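Local atomic coordinates of twin-arginine translocation pathway signal (Rhodoferax ferrireducens, PDB entry 5IM2), a protein that binds benzoate in its ligand pocket and probably serves as the periplasmic solute-binding component of a TRAP transporter. Residues G121-L131 with W339-F348. Residues are numbered along the deposited sequence; the frame is centred on the assembly and turned at random.
Sequences GRFPRIEVFEL and WVEDMNQRGF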
loop_
_atom_site.group_PDB
_atom_site.type_symbol
_atom_site.label_atom_id
_atom_site.label_comp_id
_atom_site.label_asym_id
_atom_site.label_seq_id
_atom_site.Cartn_x
_atom_site.Cartn_y
_atom_site.Cartn_z
ATOM N N GLY A 121 -0.920 -4.422 14.136
ATOM C CA GLY A 121 0.014 -3.906 15.128
ATOM C C GLY A 121 1.420 -4.495 15.158
ATOM O O GLY A 121 2.170 -4.243 16.103
ATOM N N ARG A 122 1.811 -5.253 14.130
ATOM C CA ARG A 122 3.172 -5.787 14.043
ATOM C C ARG A 122 4.187 -4.719 13.632
ATOM O O ARG A 122 5.339 -4.750 14.081
ATOM C CB ARG A 122 3.217 -6.928 13.032
ATOM C CG ARG A 122 4.577 -7.485 12.695
ATOM C CD ARG A 122 4.990 -8.631 13.598
ATOM N NE ARG A 122 6.083 -9.388 12.984
ATOM C CZ ARG A 122 5.934 -10.444 12.176
ATOM N NH1 ARG A 122 4.726 -10.925 11.867
ATOM N NH2 ARG A 122 7.011 -11.043 11.683
ATOM N N PHE A 123 3.794 -3.786 12.770
ATOM C CA PHE A 123 4.705 -2.784 12.207
ATOM C C PHE A 123 4.144 -1.393 12.494
ATOM O O PHE A 123 3.664 -0.694 11.603
ATOM C CB PHE A 123 4.923 -3.007 10.712
ATOM C CG PHE A 123 5.349 -4.377 10.368
ATOM C CD1 PHE A 123 6.649 -4.810 10.649
ATOM C CD2 PHE A 123 4.456 -5.282 9.794
ATOM C CE1 PHE A 123 7.061 -6.104 10.343
ATOM C CE2 PHE A 123 4.864 -6.562 9.481
ATOM C CZ PHE A 123 6.178 -6.978 9.746
ATOM N N PRO A 124 4.187 -0.961 13.760
ATOM C CA PRO A 124 3.487 0.273 14.123
ATOM C C PRO A 124 4.099 1.530 13.548
ATOM O O PRO A 124 3.356 2.467 13.249
ATOM C CB PRO A 124 3.555 0.271 15.651
ATOM C CG PRO A 124 4.738 -0.562 15.992
ATOM C CD PRO A 124 4.771 -1.633 14.930
ATOM N N ARG A 125 5.420 1.617 13.395
ATOM C CA ARG A 125 5.978 2.924 13.038
ATOM C C ARG A 125 5.793 3.286 11.560
ATOM O O ARG A 125 5.680 4.475 11.222
ATOM C CB ARG A 125 7.456 2.967 13.411
ATOM C CG ARG A 125 7.699 3.045 14.882
ATOM C CD ARG A 125 9.130 2.768 15.227
ATOM N NE ARG A 125 9.394 1.347 15.197
ATOM C CZ ARG A 125 10.517 0.780 15.630
ATOM N NH1 ARG A 125 11.516 1.521 16.100
ATOM N NH2 ARG A 125 10.644 -0.533 15.574
ATOM N N ILE A 126 5.753 2.298 10.656
ATOM C CA ILE A 126 5.582 2.622 9.247
ATOM C C ILE A 126 4.184 3.168 8.970
ATOM O O ILE A 126 3.941 3.795 7.926
ATOM C CB ILE A 126 5.884 1.391 8.372
ATOM C CG1 ILE A 126 6.028 1.833 6.925
ATOM C CG2 ILE A 126 4.822 0.329 8.501
ATOM C CD1 ILE A 126 6.293 0.671 5.948
ATOM N N GLU A 127 3.256 2.952 9.908
ATOM C CA GLU A 127 1.870 3.379 9.759
ATOM C C GLU A 127 1.694 4.891 9.670
ATOM O O GLU A 127 0.601 5.343 9.330
ATOM C CB GLU A 127 1.021 2.913 10.947
ATOM C CG GLU A 127 0.782 1.455 11.133
ATOM C CD GLU A 127 -0.032 1.196 12.422
ATOM O OE1 GLU A 127 -0.007 2.039 13.379
ATOM O OE2 GLU A 127 -0.696 0.150 12.489
ATOM N N VAL A 128 2.726 5.680 9.977
ATOM C CA VAL A 128 2.620 7.128 9.899
ATOM C C VAL A 128 2.183 7.547 8.492
ATOM O O VAL A 128 1.512 8.573 8.306
ATOM C CB VAL A 128 3.965 7.759 10.325
ATOM C CG1 VAL A 128 5.062 7.489 9.304
ATOM C CG2 VAL A 128 3.788 9.240 10.613
ATOM N N PHE A 129 2.557 6.771 7.483
ATOM C CA PHE A 129 2.260 7.138 6.093
ATOM C C PHE A 129 0.835 6.836 5.686
ATOM O O PHE A 129 0.387 7.309 4.623
ATOM C CB PHE A 129 3.245 6.431 5.159
ATOM C CG PHE A 129 4.619 6.985 5.281
ATOM C CD1 PHE A 129 4.945 8.198 4.693
ATOM C CD2 PHE A 129 5.569 6.370 6.096
ATOM C CE1 PHE A 129 6.179 8.748 4.875
ATOM C CE2 PHE A 129 6.816 6.919 6.277
ATOM C CZ PHE A 129 7.123 8.109 5.686
ATOM N N GLU A 130 0.114 6.113 6.538
ATOM C CA GLU A 130 -1.279 5.737 6.350
ATOM C C GLU A 130 -2.235 6.668 7.082
ATOM O O GLU A 130 -3.453 6.499 6.974
ATOM C CB GLU A 130 -1.506 4.290 6.824
ATOM C CG GLU A 130 -0.669 3.314 6.003
ATOM C CD GLU A 130 -0.829 1.858 6.389
ATOM O OE1 GLU A 130 -1.444 1.560 7.423
ATOM O OE2 GLU A 130 -0.314 1.010 5.636
ATOM N N LEU A 131 -1.720 7.695 7.762
ATOM C CA LEU A 131 -2.557 8.636 8.481
ATOM C C LEU A 131 -3.249 9.584 7.511
ATOM O O LEU A 131 -2.851 9.716 6.350
ATOM C CB LEU A 131 -1.719 9.431 9.488
ATOM C CG LEU A 131 -1.025 8.603 10.577
ATOM C CD1 LEU A 131 -0.102 9.470 11.345
ATOM C CD2 LEU A 131 -2.044 7.986 11.500
ATOM N N TRP A 339 -2.349 8.179 17.066
ATOM C CA TRP A 339 -1.181 7.410 16.650
ATOM C C TRP A 339 0.069 7.858 17.411
ATOM O O TRP A 339 0.868 7.022 17.857
ATOM C CB TRP A 339 -1.003 7.552 15.134
ATOM C CG TRP A 339 0.177 6.788 14.599
ATOM C CD1 TRP A 339 0.190 5.485 14.221
ATOM C CD2 TRP A 339 1.519 7.274 14.416
ATOM N NE1 TRP A 339 1.456 5.114 13.832
ATOM C CE2 TRP A 339 2.292 6.187 13.938
ATOM C CE3 TRP A 339 2.147 8.515 14.628
ATOM C CZ2 TRP A 339 3.666 6.300 13.660
ATOM C CZ3 TRP A 339 3.502 8.625 14.356
ATOM C CH2 TRP A 339 4.248 7.505 13.874
ATOM N N VAL A 340 0.255 9.174 17.566
ATOM C CA VAL A 340 1.387 9.679 18.339
ATOM C C VAL A 340 1.337 9.136 19.756
ATOM O O VAL A 340 2.349 8.679 20.309
ATOM C CB VAL A 340 1.395 11.216 18.301
ATOM C CG1 VAL A 340 2.288 11.803 19.429
ATOM C CG2 VAL A 340 1.860 11.675 16.924
ATOM N N GLU A 341 0.153 9.146 20.359
ATOM C CA GLU A 341 0.019 8.639 21.719
ATOM C C GLU A 341 0.322 7.140 21.786
ATOM O O GLU A 341 0.990 6.673 22.722
ATOM C CB GLU A 341 -1.387 8.964 22.212
ATOM C CG GLU A 341 -1.626 8.725 23.683
ATOM C CD GLU A 341 -2.919 9.361 24.169
ATOM O OE1 GLU A 341 -3.691 9.854 23.317
ATOM O OE2 GLU A 341 -3.161 9.376 25.399
ATOM N N ASP A 342 -0.148 6.369 20.798
ATOM C CA ASP A 342 0.156 4.937 20.744
ATOM C C ASP A 342 1.653 4.685 20.594
ATOM O O ASP A 342 2.189 3.738 21.195
ATOM C CB ASP A 342 -0.607 4.274 19.597
ATOM C CG ASP A 342 -0.452 2.784 19.601
ATOM O OD1 ASP A 342 -0.564 2.185 20.695
ATOM O OD2 ASP A 342 -0.213 2.197 18.528
ATOM N N MET A 343 2.345 5.492 19.772
ATOM C CA MET A 343 3.793 5.318 19.628
ATOM C C MET A 343 4.506 5.629 20.944
ATOM O O MET A 343 5.442 4.926 21.336
ATOM C CB MET A 343 4.342 6.204 18.510
ATOM C CG MET A 343 3.850 5.848 17.080
ATOM S SD MET A 343 3.988 4.106 16.607
ATOM C CE MET A 343 2.271 3.657 16.856
ATOM N N ASN A 344 4.094 6.691 21.630
ATOM C CA ASN A 344 4.715 7.012 22.908
ATOM C C ASN A 344 4.549 5.862 23.895
ATOM O O ASN A 344 5.483 5.525 24.637
ATOM C CB ASN A 344 4.099 8.281 23.502
ATOM C CG ASN A 344 4.447 9.539 22.729
ATOM O OD1 ASN A 344 5.429 9.592 21.979
ATOM N ND2 ASN A 344 3.634 10.570 22.919
ATOM N N GLN A 345 3.350 5.268 23.953
ATOM C CA GLN A 345 3.140 4.137 24.845
ATOM C C GLN A 345 3.984 2.928 24.456
ATOM O O GLN A 345 4.249 2.074 25.311
ATOM C CB GLN A 345 1.661 3.756 24.860
ATOM C CG GLN A 345 0.818 4.678 25.711
ATOM C CD GLN A 345 -0.580 4.886 25.162
ATOM O OE1 GLN A 345 -1.071 4.097 24.349
ATOM N NE2 GLN A 345 -1.231 5.958 25.608
ATOM N N ARG A 346 4.380 2.819 23.187
ATOM C CA ARG A 346 5.246 1.737 22.734
ATOM C C ARG A 346 6.724 2.031 22.964
ATOM O O ARG A 346 7.566 1.201 22.604
ATOM C CB ARG A 346 4.981 1.452 21.261
ATOM C CG ARG A 346 3.624 0.877 21.033
ATOM C CD ARG A 346 3.373 0.779 19.555
ATOM N NE ARG A 346 2.062 0.251 19.217
ATOM C CZ ARG A 346 1.798 -1.027 18.972
ATOM N NH1 ARG A 346 2.757 -1.944 19.018
ATOM N NH2 ARG A 346 0.564 -1.385 18.665
ATOM N N GLY A 347 7.047 3.165 23.584
ATOM C CA GLY A 347 8.413 3.540 23.886
ATOM C C GLY A 347 9.105 4.303 22.790
ATOM O O GLY A 347 10.313 4.546 22.893
ATOM N N PHE A 348 8.393 4.638 21.727
ATOM C CA PHE A 348 8.919 5.418 20.615
ATOM C C PHE A 348 8.645 6.892 20.834
ATOM O O PHE A 348 7.854 7.281 21.692
ATOM C CB PHE A 348 8.280 4.982 19.304
ATOM C CG PHE A 348 8.384 3.517 19.045
ATOM C CD1 PHE A 348 9.594 2.845 19.179
ATOM C CD2 PHE A 348 7.264 2.802 18.662
ATOM C CE1 PHE A 348 9.669 1.475 18.939
ATOM C CE2 PHE A 348 7.334 1.445 18.437
ATOM C CZ PHE A 348 8.535 0.780 18.578
#
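Trp339 packs its indole on residues 126-131: Val128 CB sits over one face, 3.6 Å from Trp339 CH2, and Leu131 CD2 rests against the tryptophan CB; Met343 CG, from the tryptophan's own helix, backs the opposite face. The ring swings out from the helix, its CG opposite the backbone N (chi1 -180°), which lets NE1 give a weak hydrogen bond to Pro124 O, 3.3 Å, with the oxygen at the ring edge, near its plane. With an alanine in place of Trp339, a gap beside Val128 and Leu131 is likely to open and Pro124 O would probably lose this donor.

Farther along, Arg125 bends at chi3 (-78°) and lies across Phe348. CD stands over the ring centre, 3.7 Å from the centroid, and the guanidinium stacks flat on the ring, planes 12° apart, while salt bridges to Asp155 and Glu156 fix its turn. Pro124 fills the middle, its CB 3.8 Å from Met343 CE and over one face of the Arg346 guanidinium. A Schellman motif, with Gly347 at positive phi, ends the helix and brings Phe348 to Arg125.

This buried packing, away from the benzoate pocket, joins the loop after strand 111-114 to helix 334-345; Tyr148 of helix 138-152, Gln197 of helix 196-205 and Leu353 of helix 350-367 also touch Trp339.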